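PDB 2A22: vacuolar protein sorting 29, which probably serves as a subunit of the retromer complex in endosomal protein sorting, built on a calcineurin-like phosphoesterase fold. Local coordinates for residues 42-47 against 199-204; 82-87 against 102-107; 111-116 against 190-195; 148-153 against 163-168. All blocks are in the same frame, centred on the assembly; numbering follows the deposited sequence.

Interaction 1 of 4, residues 42-47 against 199-204; sequences ELPSNF and YDLRDG
N46 and L201 hold the closest CA pair of this contact, 8.1 Å apart, a spacing too wide for strand pairing, and the contact is made mainly by side chains. Residues 45-47 form a 3-10 segment, with F47 N bonded to P44 O (3.2 Å). They face the end of strand 193-202, in the six-stranded sheet of an alpha-beta-beta-alpha sandwich. L201 carries the contact from the strand. Its CG stands anti to the backbone N (chi1 178°), which brings CD1 beside N46 and CD2 beside P44. CD2 packs on P44 CB at 3.5 Å, the two side chains running past each other in opposite directions. The same methyl lies 3.7 Å from N46 ND2, and the N46 side chain crosses that of L201 at about a right angle. Closer to the strand backbone, L201 CB meets F47 CZ at 3.9 Å. The approach to the phenyl ring is oblique, while P44 CG lies over one ring face near the rim. F47 is the buried residue of a contact that otherwise lies at the surface. P182 touches both P44 and F47 and pairs through its backbone with L201, and F184 meets the F47 ring edge-to-face. On the strand's other side D200 points away from the loop and is held by R202. In that salt bridge R202 NE reaches D200 OD2 at 2.9 Å from the syn side, 30° out of the carboxylate plane.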
loop_
_atom_site.group_PDB
_atom_site.type_symbol
_atom_site.label_atom_id
_atom_site.label_comp_id
_atom_site.label_asym_id
_atom_site.label_seq_id
_atom_site.Cartn_x
_atom_site.Cartn_y
_atom_site.Cartn_z
ATOM N N GLU A 42 6.363 15.662 -3.106
ATOM C CA GLU A 42 7.314 14.843 -2.371
ATOM C C GLU A 42 6.616 14.141 -1.221
ATOM O O GLU A 42 5.485 14.488 -0.855
ATOM C CB GLU A 42 8.470 15.724 -1.836
ATOM C CG GLU A 42 7.990 16.746 -0.842
ATOM C CD GLU A 42 9.034 17.798 -0.446
ATOM O OE1 GLU A 42 10.127 17.879 -1.068
ATOM O OE2 GLU A 42 8.726 18.558 0.505
ATOM N N LEU A 43 7.293 13.139 -0.674
ATOM C CA LEU A 43 6.887 12.501 0.586
ATOM C C LEU A 43 7.284 13.421 1.737
ATOM O O LEU A 43 8.284 14.143 1.631
ATOM C CB LEU A 43 7.584 11.143 0.742
ATOM C CG LEU A 43 7.185 10.064 -0.288
ATOM C CD1 LEU A 43 8.146 8.872 -0.212
ATOM C CD2 LEU A 43 5.783 9.598 -0.052
ATOM N N PRO A 44 6.511 13.408 2.841
ATOM C CA PRO A 44 6.911 14.195 4.008
ATOM C C PRO A 44 8.336 13.831 4.415
ATOM O O PRO A 44 8.726 12.647 4.364
ATOM C CB PRO A 44 5.927 13.725 5.081
ATOM C CG PRO A 44 4.736 13.356 4.296
ATOM C CD PRO A 44 5.254 12.687 3.083
ATOM N N SER A 45 9.127 14.832 4.787
ATOM C CA SER A 45 10.505 14.544 5.203
ATOM C C SER A 45 10.485 13.699 6.476
ATOM O O SER A 45 11.331 12.827 6.661
ATOM C CB SER A 45 11.324 15.832 5.383
ATOM O OG SER A 45 10.832 16.616 6.452
ATOM N N ASN A 46 9.476 13.937 7.310
ATOM C CA ASN A 46 9.244 13.204 8.565
ATOM C C ASN A 46 9.198 11.677 8.431
ATOM O O ASN A 46 9.320 10.982 9.463
ATOM C CB ASN A 46 7.889 13.609 9.163
ATOM C CG ASN A 46 7.642 15.093 9.149
ATOM O OD1 ASN A 46 7.499 15.702 10.203
ATOM N ND2 ASN A 46 7.534 15.675 7.971
ATOM N N PHE A 47 8.937 11.195 7.197
ATOM C CA PHE A 47 8.744 9.784 6.852
ATOM C C PHE A 47 10.042 9.215 6.311
ATOM O O PHE A 47 10.129 8.016 6.008
ATOM C CB PHE A 47 7.686 9.627 5.725
ATOM C CG PHE A 47 6.237 9.759 6.179
ATOM C CD1 PHE A 47 5.899 10.106 7.511
ATOM C CD2 PHE A 47 5.201 9.589 5.253
ATOM C CE1 PHE A 47 4.555 10.220 7.916
ATOM C CE2 PHE A 47 3.853 9.707 5.646
ATOM C CZ PHE A 47 3.530 10.027 6.971
ATOM N N TYR A 199 1.151 4.400 10.176
ATOM C CA TYR A 199 1.739 5.757 10.373
ATOM C C TYR A 199 0.858 6.829 9.730
ATOM O O TYR A 199 0.389 6.641 8.625
ATOM C CB TYR A 199 3.159 5.845 9.800
ATOM C CG TYR A 199 4.120 4.955 10.558
ATOM C CD1 TYR A 199 4.874 5.456 11.599
ATOM C CD2 TYR A 199 4.221 3.598 10.264
ATOM C CE1 TYR A 199 5.739 4.627 12.327
ATOM C CE2 TYR A 199 5.085 2.776 10.963
ATOM C CZ TYR A 199 5.819 3.295 12.011
ATOM O OH TYR A 199 6.643 2.478 12.717
ATOM N N ASP A 200 0.613 7.923 10.440
ATOM C CA ASP A 200 0.035 9.109 9.840
ATOM C C ASP A 200 0.693 10.387 10.365
ATOM O O ASP A 200 1.234 10.402 11.476
ATOM C CB ASP A 200 -1.490 9.135 9.994
ATOM C CG ASP A 200 -1.950 9.409 11.437
ATOM O OD1 ASP A 200 -1.313 8.951 12.393
ATOM O OD2 ASP A 200 -2.991 10.058 11.608
ATOM N N LEU A 201 0.675 11.434 9.541
ATOM C CA LEU A 201 1.272 12.705 9.888
ATOM C C LEU A 201 0.171 13.735 10.092
ATOM O O LEU A 201 -0.533 14.081 9.153
ATOM C CB LEU A 201 2.235 13.182 8.779
ATOM C CG LEU A 201 2.935 14.556 8.937
ATOM C CD1 LEU A 201 3.690 14.645 10.245
ATOM C CD2 LEU A 201 3.917 14.783 7.806
ATOM N N ARG A 202 0.027 14.210 11.322
ATOM C CA ARG A 202 -0.959 15.244 11.674
ATOM C C ARG A 202 -0.266 16.309 12.546
ATOM O O ARG A 202 0.517 15.984 13.456
ATOM C CB ARG A 202 -2.157 14.637 12.403
ATOM C CG ARG A 202 -3.017 13.699 11.505
ATOM C CD ARG A 202 -4.217 13.028 12.215
ATOM N NE ARG A 202 -3.816 12.171 13.343
ATOM C CZ ARG A 202 -4.030 12.471 14.626
ATOM N NH1 ARG A 202 -4.657 13.603 14.962
ATOM N NH2 ARG A 202 -3.617 11.646 15.581
ATOM N N ASP A 203 -0.502 17.574 12.208
ATOM C CA ASP A 203 0.027 18.710 12.973
ATOM C C ASP A 203 1.523 18.619 13.127
ATOM O O ASP A 203 2.045 18.840 14.214
ATOM C CB ASP A 203 -0.641 18.761 14.355
ATOM C CG ASP A 203 -2.161 18.748 14.258
ATOM O OD1 ASP A 203 -2.713 19.592 13.492
ATOM O OD2 ASP A 203 -2.787 17.898 14.938
ATOM N N GLY A 204 2.212 18.268 12.047
ATOM C CA GLY A 204 3.666 18.203 12.083
ATOM C C GLY A 204 4.233 16.967 12.775
ATOM O O GLY A 204 5.441 16.767 12.778
#

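Interaction 2 of 4, residues 82-87 against 102-107; sequences YIVSGD and VFPEYV
F103 and I83 lie side by side with their side chains pointing the same way, so the phenyl runs along the branched chain. F103 CD1 sits 3.8 Å from I83 CG2, and CE1 lies equally near I83 CB. The ring also passes I83 O obliquely, with F103 CD1 at 3.4 Å from that oxygen. A different orientation marks the second apolar pair: Y82 and V107 cross at about a right angle, V107 CG1 touching Y82 CD1 at 3.8 Å. The other V107 methyl, CG2, lies anti to its own carbonyl carbon and reaches V84 CG1 at 4.0 Å. Together these pairs join the end of edge strand 81-83 of one sheet to the lead-in of edge strand 106-111 of the other, across the sandwich of the calcineurin-like phosphoesterase fold. Between them the backbones meet directly. S85 N donates to P104 O over 3.0 Å with an N-H...O angle of 160°, and the donor is tilted 32° from the carbonyl plane. V84 CA makes a CA-H...O contact with the same oxygen. One water donates to both S85 O and E105 O, closing a second polar link. D87 OD1, just beyond, makes weak hydrogen bonds to H120 and H149, a grouping consistent with an empty metal site. The chemistry implies that P104 O ties the two backbones at one point, receiving both the N-H and the CA-H, while apolar packing occupies the flanks.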
loop_
_atom_site.group_PDB
_atom_site.type_symbol
_atom_site.label_atom_id
_atom_site.label_comp_id
_atom_site.label_asym_id
_atom_site.label_seq_id
_atom_site.Cartn_x
_atom_site.Cartn_y
_atom_site.Cartn_z
ATOM N N TYR A 82 6.326 -4.459 -5.558
ATOM C CA TYR A 82 5.155 -4.648 -6.400
ATOM C C TYR A 82 4.357 -3.360 -6.467
ATOM O O TYR A 82 3.978 -2.790 -5.422
ATOM C CB TYR A 82 4.274 -5.783 -5.829
ATOM C CG TYR A 82 5.030 -7.102 -5.782
ATOM C CD1 TYR A 82 4.951 -7.980 -6.843
ATOM C CD2 TYR A 82 5.867 -7.442 -4.696
ATOM C CE1 TYR A 82 5.653 -9.169 -6.858
ATOM C CE2 TYR A 82 6.591 -8.656 -4.690
ATOM C CZ TYR A 82 6.463 -9.510 -5.791
ATOM O OH TYR A 82 7.131 -10.720 -5.881
ATOM N N ILE A 83 4.077 -2.915 -7.690
ATOM C CA ILE A 83 3.306 -1.706 -7.940
ATOM C C ILE A 83 2.194 -2.037 -8.886
ATOM O O ILE A 83 2.408 -2.644 -9.959
ATOM C CB ILE A 83 4.186 -0.592 -8.551
ATOM C CG1 ILE A 83 5.329 -0.224 -7.575
ATOM C CG2 ILE A 83 3.336 0.631 -8.942
ATOM C CD1 ILE A 83 6.490 0.642 -8.185
ATOM N N VAL A 84 0.980 -1.673 -8.495
ATOM C CA VAL A 84 -0.147 -1.864 -9.389
ATOM C C VAL A 84 -0.561 -0.520 -10.003
ATOM O O VAL A 84 -0.264 0.547 -9.463
ATOM C CB VAL A 84 -1.331 -2.583 -8.704
ATOM C CG1 VAL A 84 -0.909 -4.007 -8.338
ATOM C CG2 VAL A 84 -1.846 -1.780 -7.473
ATOM N N SER A 85 -1.225 -0.595 -11.141
ATOM C CA SER A 85 -1.741 0.578 -11.835
ATOM C C SER A 85 -2.942 1.233 -11.129
ATOM O O SER A 85 -3.928 0.563 -10.798
ATOM C CB SER A 85 -2.166 0.157 -13.249
ATOM O OG SER A 85 -2.310 1.318 -14.035
ATOM N N GLY A 86 -2.866 2.538 -10.911
ATOM C CA GLY A 86 -4.014 3.306 -10.437
ATOM C C GLY A 86 -4.684 4.110 -11.536
ATOM O O GLY A 86 -4.247 4.079 -12.667
ATOM N N ASP A 87 -5.741 4.843 -11.199
ATOM C CA ASP A 87 -6.527 5.595 -12.192
ATOM C C ASP A 87 -5.843 6.874 -12.714
ATOM O O ASP A 87 -6.259 7.414 -13.709
ATOM C CB ASP A 87 -7.922 5.946 -11.643
ATOM C CG ASP A 87 -7.874 6.812 -10.399
ATOM O OD1 ASP A 87 -7.085 6.549 -9.472
ATOM O OD2 ASP A 87 -8.647 7.775 -10.319
ATOM N N VAL A 102 4.283 -2.199 -18.584
ATOM C CA VAL A 102 2.901 -2.269 -18.078
ATOM C C VAL A 102 2.877 -2.695 -16.614
ATOM O O VAL A 102 3.494 -3.697 -16.259
ATOM C CB VAL A 102 2.023 -3.238 -18.913
ATOM C CG1 VAL A 102 0.569 -3.266 -18.382
ATOM C CG2 VAL A 102 2.043 -2.845 -20.410
ATOM N N PHE A 103 2.224 -1.899 -15.764
ATOM C CA PHE A 103 1.999 -2.289 -14.360
ATOM C C PHE A 103 0.736 -3.139 -14.243
ATOM O O PHE A 103 -0.273 -2.820 -14.847
ATOM C CB PHE A 103 1.887 -1.075 -13.444
ATOM C CG PHE A 103 3.194 -0.359 -13.225
ATOM C CD1 PHE A 103 4.137 -0.859 -12.328
ATOM C CD2 PHE A 103 3.488 0.809 -13.933
ATOM C CE1 PHE A 103 5.387 -0.188 -12.122
ATOM C CE2 PHE A 103 4.713 1.498 -13.740
ATOM C CZ PHE A 103 5.657 1.002 -12.818
ATOM N N PRO A 104 0.780 -4.216 -13.442
ATOM C CA PRO A 104 -0.397 -5.051 -13.429
ATOM C C PRO A 104 -1.513 -4.373 -12.687
ATOM O O PRO A 104 -1.264 -3.511 -11.824
ATOM C CB PRO A 104 0.061 -6.302 -12.678
ATOM C CG PRO A 104 1.176 -5.830 -11.802
ATOM C CD PRO A 104 1.838 -4.706 -12.543
ATOM N N GLU A 105 -2.735 -4.769 -13.028
ATOM C CA GLU A 105 -3.914 -4.303 -12.352
ATOM C C GLU A 105 -4.044 -4.918 -10.944
ATOM O O GLU A 105 -4.601 -4.310 -10.029
ATOM C CB GLU A 105 -5.146 -4.622 -13.203
ATOM C CG GLU A 105 -6.430 -4.063 -12.629
ATOM C CD GLU A 105 -7.550 -3.930 -13.663
ATOM O OE1 GLU A 105 -7.530 -4.689 -14.665
ATOM O OE2 GLU A 105 -8.452 -3.075 -13.456
ATOM N N TYR A 106 -3.559 -6.138 -10.777
ATOM C CA TYR A 106 -3.556 -6.717 -9.465
ATOM C C TYR A 106 -2.432 -7.702 -9.353
ATOM O O TYR A 106 -1.887 -8.120 -10.369
ATOM C CB TYR A 106 -4.908 -7.334 -9.131
ATOM C CG TYR A 106 -5.308 -8.489 -9.990
ATOM C CD1 TYR A 106 -4.845 -9.788 -9.704
ATOM C CD2 TYR A 106 -6.175 -8.306 -11.069
ATOM C CE1 TYR A 106 -5.215 -10.892 -10.491
ATOM C CE2 TYR A 106 -6.570 -9.405 -11.872
ATOM C CZ TYR A 106 -6.084 -10.699 -11.571
ATOM O OH TYR A 106 -6.457 -11.790 -12.345
ATOM N N VAL A 107 -2.074 -8.027 -8.109
ATOM C CA VAL A 107 -0.924 -8.861 -7.757
ATOM C C VAL A 107 -1.377 -9.707 -6.565
ATOM O O VAL A 107 -2.148 -9.240 -5.712
ATOM C CB VAL A 107 0.287 -7.938 -7.360
ATOM C CG1 VAL A 107 1.194 -8.552 -6.314
ATOM C CG2 VAL A 107 1.076 -7.503 -8.597
HETATM O O HOH W 1 -5.054 -1.784 -9.660
#

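Interaction 3 of 4, residues 111-116 against 190-195; sequences IGEFKI and QGNKVV
E113 meets G191 and N192 through its carbon chain, and its carboxylate follows through water. From CB, which lies 3.6 Å from G191 O, the chain runs to CG. This methylene is nearest, 3.3 Å from G191 O and 3.5 Å from N192 OD1. A bend at chi2 (-52°) then folds the carboxylate back, and its plane stands 75° from that of the N192 amide. At the tip, E113 OE1 and N192 OD1 both accept from one water, which lies 2.7 Å from OE1 and so joins two acceptors that could not bond each other. A second water links the backbones, accepting from E113 N and donating to G191 O.

Each segment contains a type II' turn of a beta hairpin, I111 to F114 and Q190 to K193, with a glycine of positive phi first after the opening residue in each. The turns belong to different sheets of the alpha-beta-beta-alpha sandwich: one joins strands 106-111 and 114-119, the other strands 183-190 and 193-202. They meet at one end of the fold, with E113 and G191 CA atoms 6.2 Å apart.

Deeper in, F114, the first residue of strand 114-119 after the turn, reaches across. V194 CG2 comes 3.6 Å from F114 CZ in an off-centre CH-pi contact, 30° from the ring normal. N192 O lies at the ring edge, in plane with it. L189 also touches both F114 and V194, placing this pair in the interior between the sheets.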
loop_
_atom_site.group_PDB
_atom_site.type_symbol
_atom_site.label_atom_id
_atom_site.label_comp_id
_atom_site.label_asym_id
_atom_site.label_seq_id
_atom_site.Cartn_x
_atom_site.Cartn_y
_atom_site.Cartn_z
ATOM N N ILE A 111 3.868 -14.031 1.047
ATOM C CA ILE A 111 4.901 -13.547 1.972
ATOM C C ILE A 111 4.774 -14.326 3.281
ATOM O O ILE A 111 3.761 -14.219 3.973
ATOM C CB ILE A 111 4.839 -11.998 2.197
ATOM C CG1 ILE A 111 4.790 -11.257 0.848
ATOM C CG2 ILE A 111 6.033 -11.519 3.045
ATOM C CD1 ILE A 111 4.767 -9.707 0.982
ATOM N N GLY A 112 5.779 -15.152 3.572
ATOM C CA GLY A 112 5.724 -16.083 4.697
ATOM C C GLY A 112 4.460 -16.932 4.659
ATOM O O GLY A 112 4.185 -17.619 3.668
ATOM N N GLU A 113 3.678 -16.884 5.730
ATOM C CA GLU A 113 2.473 -17.694 5.805
ATOM C C GLU A 113 1.286 -17.037 5.106
ATOM O O GLU A 113 0.212 -17.618 5.092
ATOM C CB GLU A 113 2.088 -17.982 7.275
ATOM C CG GLU A 113 3.158 -18.710 8.065
ATOM C CD GLU A 113 3.618 -19.960 7.353
ATOM O OE1 GLU A 113 2.787 -20.840 7.126
ATOM O OE2 GLU A 113 4.802 -20.067 7.026
ATOM N N PHE A 114 1.468 -15.835 4.553
ATOM C CA PHE A 114 0.308 -15.082 4.047
ATOM C C PHE A 114 0.300 -14.841 2.540
ATOM O O PHE A 114 1.312 -14.460 1.960
ATOM C CB PHE A 114 0.145 -13.761 4.827
ATOM C CG PHE A 114 -0.021 -13.982 6.289
ATOM C CD1 PHE A 114 -1.291 -14.211 6.826
ATOM C CD2 PHE A 114 1.102 -14.062 7.124
ATOM C CE1 PHE A 114 -1.447 -14.475 8.196
ATOM C CE2 PHE A 114 0.971 -14.331 8.481
ATOM C CZ PHE A 114 -0.314 -14.549 9.025
ATOM N N LYS A 115 -0.850 -15.095 1.929
ATOM C CA LYS A 115 -1.122 -14.754 0.538
ATOM C C LYS A 115 -1.709 -13.351 0.599
ATOM O O LYS A 115 -2.729 -13.105 1.269
ATOM C CB LYS A 115 -2.162 -15.726 -0.032
ATOM C CG LYS A 115 -1.877 -16.295 -1.402
ATOM C CD LYS A 115 -2.745 -17.559 -1.639
ATOM C CE LYS A 115 -3.141 -17.756 -3.123
ATOM N NZ LYS A 115 -4.325 -18.695 -3.290
ATOM N N ILE A 116 -1.074 -12.424 -0.102
ATOM C CA ILE A 116 -1.492 -11.037 -0.034
ATOM C C ILE A 116 -1.960 -10.521 -1.398
ATOM O O ILE A 116 -1.202 -10.550 -2.388
ATOM C CB ILE A 116 -0.377 -10.161 0.581
ATOM C CG1 ILE A 116 0.191 -10.882 1.824
ATOM C CG2 ILE A 116 -0.908 -8.740 0.872
ATOM C CD1 ILE A 116 1.115 -10.056 2.726
ATOM N N GLN A 190 5.658 -12.612 10.995
ATOM C CA GLN A 190 6.570 -13.571 11.598
ATOM C C GLN A 190 5.804 -14.833 11.914
ATOM O O GLN A 190 4.931 -14.825 12.779
ATOM C CB GLN A 190 7.244 -13.003 12.866
ATOM C CG GLN A 190 8.078 -11.781 12.574
ATOM C CD GLN A 190 8.772 -11.179 13.806
ATOM O OE1 GLN A 190 8.508 -11.559 14.948
ATOM N NE2 GLN A 190 9.633 -10.181 13.560
ATOM N N GLY A 191 6.112 -15.907 11.197
ATOM C CA GLY A 191 5.324 -17.133 11.336
ATOM C C GLY A 191 3.857 -16.803 11.174
ATOM O O GLY A 191 3.472 -16.222 10.151
ATOM N N ASN A 192 3.041 -17.133 12.176
ATOM C CA ASN A 192 1.585 -16.887 12.094
ATOM C C ASN A 192 1.149 -15.516 12.651
ATOM O O ASN A 192 -0.050 -15.220 12.723
ATOM C CB ASN A 192 0.796 -18.032 12.758
ATOM C CG ASN A 192 0.805 -19.335 11.920
ATOM O OD1 ASN A 192 0.851 -19.305 10.681
ATOM N ND2 ASN A 192 0.749 -20.484 12.607
ATOM N N LYS A 193 2.121 -14.674 13.007
ATOM C CA LYS A 193 1.849 -13.373 13.631
ATOM C C LYS A 193 2.002 -12.207 12.671
ATOM O O LYS A 193 3.001 -12.083 11.962
ATOM C CB LYS A 193 2.756 -13.103 14.837
ATOM C CG LYS A 193 3.140 -14.334 15.701
ATOM C CD LYS A 193 1.921 -14.884 16.411
ATOM C CE LYS A 193 2.289 -16.114 17.252
ATOM N NZ LYS A 193 1.070 -16.523 18.007
ATOM N N VAL A 194 1.000 -11.338 12.701
ATOM C CA VAL A 194 1.005 -10.073 12.003
ATOM C C VAL A 194 1.016 -8.977 13.063
ATOM O O VAL A 194 0.124 -8.936 13.907
ATOM C CB VAL A 194 -0.277 -9.923 11.212
ATOM C CG1 VAL A 194 -0.240 -8.611 10.398
ATOM C CG2 VAL A 194 -0.490 -11.182 10.341
ATOM N N VAL A 195 2.029 -8.120 13.019
ATOM C CA VAL A 195 2.028 -6.898 13.786
ATOM C C VAL A 195 2.058 -5.741 12.796
ATOM O O VAL A 195 3.034 -5.561 12.036
ATOM C CB VAL A 195 3.240 -6.764 14.747
ATOM C CG1 VAL A 195 3.109 -5.444 15.557
ATOM C CG2 VAL A 195 3.326 -7.970 15.694
HETATM O O HOH W 2 4.449 -15.080 7.840
HETATM O O HOH W 3 0.640 -21.033 8.731
#

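Interaction 4 of 4, residues 148-153 against 163-168; sequences GHTHKL and FLNPGT
The loop that follows strand 144-147 carries a G-H-T-H sequence, and here it packs on the end of strand 161-165 through N165, which contributes the largest share of the contact. In N165 the CG is anti to the backbone N (chi1 -178°), which carries the amide in among the carbonyls of the loop. N165 ND2 lies 3.1 Å from T150 OG1 and 3.2 Å from G148 O. On the other side of the amide, N165 OD1 accepts from G167 N at 2.8 Å, making an Asx turn over residues 165-167. A water near OD1 also receives the N-H of H151, bridging the loop to the strand end. T150 OG1 is hydrogen-bonded to D128, which also touches the N165 side chain.

This histidine-bearing loop is a recognised feature of the calcineurin-like phosphoesterase fold, in which it faces the metal site. In this structure H149 points away from residues 163-168, its ND1 hydrogen-bonded to H120 NE2, and donor atoms of D87, H120 and H149 face one vacant point, consistent with an unoccupied metal site.

H151 packs instead on T168. T168 CB sits over one face of its imidazole, 3.7 Å from the ring centroid and 15° off the normal, while T168 CG2 touches ND1 at 3.5 Å. Outside the segments, K35 bonds to H151 NE2 and D33 O to T168 OG1, fixing the polar end of each. At the far end of the loop, L153 CA makes a CA-H...O contact with N165 O, and L153 CD1 rests 3.4 Å from P166 O.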
loop_
_atom_site.group_PDB
_atom_site.type_symbol
_atom_site.label_atom_id
_atom_site.label_comp_id
_atom_site.label_asym_id
_atom_site.label_seq_id
_atom_site.Cartn_x
_atom_site.Cartn_y
_atom_site.Cartn_z
ATOM N N GLY A 148 -6.133 0.783 -2.310
ATOM C CA GLY A 148 -6.023 2.219 -2.040
ATOM C C GLY A 148 -7.198 2.997 -2.601
ATOM O O GLY A 148 -8.369 2.745 -2.258
ATOM N N HIS A 149 -6.868 3.957 -3.458
ATOM C CA HIS A 149 -7.822 4.761 -4.217
ATOM C C HIS A 149 -8.599 5.837 -3.455
ATOM O O HIS A 149 -8.704 6.972 -3.905
ATOM C CB HIS A 149 -8.786 3.894 -5.067
ATOM C CG HIS A 149 -9.685 4.717 -5.929
ATOM N ND1 HIS A 149 -9.213 5.436 -7.009
ATOM C CD2 HIS A 149 -11.001 5.021 -5.816
ATOM C CE1 HIS A 149 -10.208 6.117 -7.551
ATOM N NE2 HIS A 149 -11.304 5.879 -6.849
ATOM N N THR A 150 -9.135 5.490 -2.296
ATOM C CA THR A 150 -10.071 6.379 -1.593
ATOM C C THR A 150 -9.429 7.394 -0.630
ATOM O O THR A 150 -10.118 8.291 -0.123
ATOM C CB THR A 150 -11.054 5.541 -0.825
ATOM O OG1 THR A 150 -10.332 4.734 0.120
ATOM C CG2 THR A 150 -11.807 4.610 -1.802
ATOM N N HIS A 151 -8.128 7.233 -0.354
ATOM C CA HIS A 151 -7.405 8.036 0.674
ATOM C C HIS A 151 -7.911 7.838 2.103
ATOM O O HIS A 151 -7.627 8.651 2.981
ATOM C CB HIS A 151 -7.374 9.557 0.329
ATOM C CG HIS A 151 -6.641 9.882 -0.946
ATOM N ND1 HIS A 151 -6.072 11.117 -1.183
ATOM C CD2 HIS A 151 -6.380 9.130 -2.043
ATOM C CE1 HIS A 151 -5.507 11.115 -2.374
ATOM N NE2 HIS A 151 -5.678 9.922 -2.917
ATOM N N LYS A 152 -8.628 6.748 2.343
ATOM C CA LYS A 152 -9.093 6.433 3.654
ATOM C C LYS A 152 -8.246 5.341 4.271
ATOM O O LYS A 152 -8.385 4.155 3.930
ATOM C CB LYS A 152 -10.556 5.988 3.653
ATOM C CG LYS A 152 -11.137 6.000 5.089
ATOM C CD LYS A 152 -12.536 5.425 5.185
ATOM C CE LYS A 152 -13.200 5.944 6.493
ATOM N NZ LYS A 152 -14.565 5.374 6.769
ATOM N N LEU A 153 -7.403 5.763 5.206
ATOM C CA LEU A 153 -6.595 4.875 6.017
ATOM C C LEU A 153 -7.511 3.925 6.784
ATOM O O LEU A 153 -8.455 4.362 7.457
ATOM C CB LEU A 153 -5.761 5.710 6.982
ATOM C CG LEU A 153 -4.619 5.144 7.827
ATOM C CD1 LEU A 153 -3.566 4.410 6.988
ATOM C CD2 LEU A 153 -4.016 6.311 8.627
ATOM N N PHE A 163 -8.187 -6.592 5.812
ATOM C CA PHE A 163 -8.373 -5.567 4.759
ATOM C C PHE A 163 -7.687 -4.264 5.138
ATOM O O PHE A 163 -8.033 -3.646 6.155
ATOM C CB PHE A 163 -9.862 -5.320 4.506
ATOM C CG PHE A 163 -10.601 -6.553 4.079
ATOM C CD1 PHE A 163 -10.752 -6.857 2.723
ATOM C CD2 PHE A 163 -11.087 -7.447 5.026
ATOM C CE1 PHE A 163 -11.407 -8.036 2.314
ATOM C CE2 PHE A 163 -11.741 -8.623 4.629
ATOM C CZ PHE A 163 -11.895 -8.914 3.267
ATOM N N LEU A 164 -6.683 -3.877 4.351
ATOM C CA LEU A 164 -5.839 -2.719 4.675
ATOM C C LEU A 164 -5.899 -1.697 3.541
ATOM O O LEU A 164 -5.949 -2.073 2.357
ATOM C CB LEU A 164 -4.394 -3.179 4.894
ATOM C CG LEU A 164 -4.221 -4.387 5.860
ATOM C CD1 LEU A 164 -2.821 -4.898 5.884
ATOM C CD2 LEU A 164 -4.624 -3.988 7.275
ATOM N N ASN A 165 -5.901 -0.420 3.905
ATOM C CA ASN A 165 -5.763 0.673 2.938
ATOM C C ASN A 165 -4.791 1.623 3.589
ATOM O O ASN A 165 -5.102 2.161 4.638
ATOM C CB ASN A 165 -7.118 1.364 2.667
ATOM C CG ASN A 165 -7.040 2.495 1.631
ATOM O OD1 ASN A 165 -6.016 3.176 1.489
ATOM N ND2 ASN A 165 -8.164 2.719 0.920
ATOM N N PRO A 166 -3.590 1.766 3.004
ATOM C CA PRO A 166 -2.534 2.548 3.611
ATOM C C PRO A 166 -2.756 4.053 3.488
ATOM O O PRO A 166 -1.981 4.824 4.056
ATOM C CB PRO A 166 -1.294 2.103 2.828
ATOM C CG PRO A 166 -1.793 1.801 1.494
ATOM C CD PRO A 166 -3.138 1.151 1.739
ATOM N N GLY A 167 -3.840 4.459 2.806
ATOM C CA GLY A 167 -4.150 5.865 2.597
ATOM C C GLY A 167 -3.232 6.498 1.572
ATOM O O GLY A 167 -2.534 5.785 0.805
ATOM N N THR A 168 -3.234 7.831 1.543
ATOM C CA THR A 168 -2.324 8.579 0.637
ATOM C C THR A 168 -1.009 8.840 1.354
ATOM O O THR A 168 -0.998 9.433 2.429
ATOM C CB THR A 168 -2.942 9.934 0.151
ATOM O OG1 THR A 168 -1.917 10.735 -0.423
ATOM C CG2 THR A 168 -3.630 10.726 1.306
HETATM O O HOH W 4 -6.086 5.243 -0.232
#

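Interaction 4 is the buried contact of the set, about 7 Å between its centre and that of the chain, whereas interaction 1 lies at the surface and interactions 2 and 3 are partly buried. Interactions 1 and 3 both use strand 193-202, but their centres are about 27 Å apart. Interactions 2 and 3 meet neighbouring strands 106-111 and 114-119. Chemistry follows place: interaction 1 is apolar packing, interaction 2 adds a direct backbone bond and a water, interaction 3 joins two hairpin turns through two waters, with one CH-pi contact deeper in, and interaction 4 centres on a buried amide. D87 of interaction 2 approaches H149 of interaction 4, and L153 of interaction 4 packs on D200 of interaction 1.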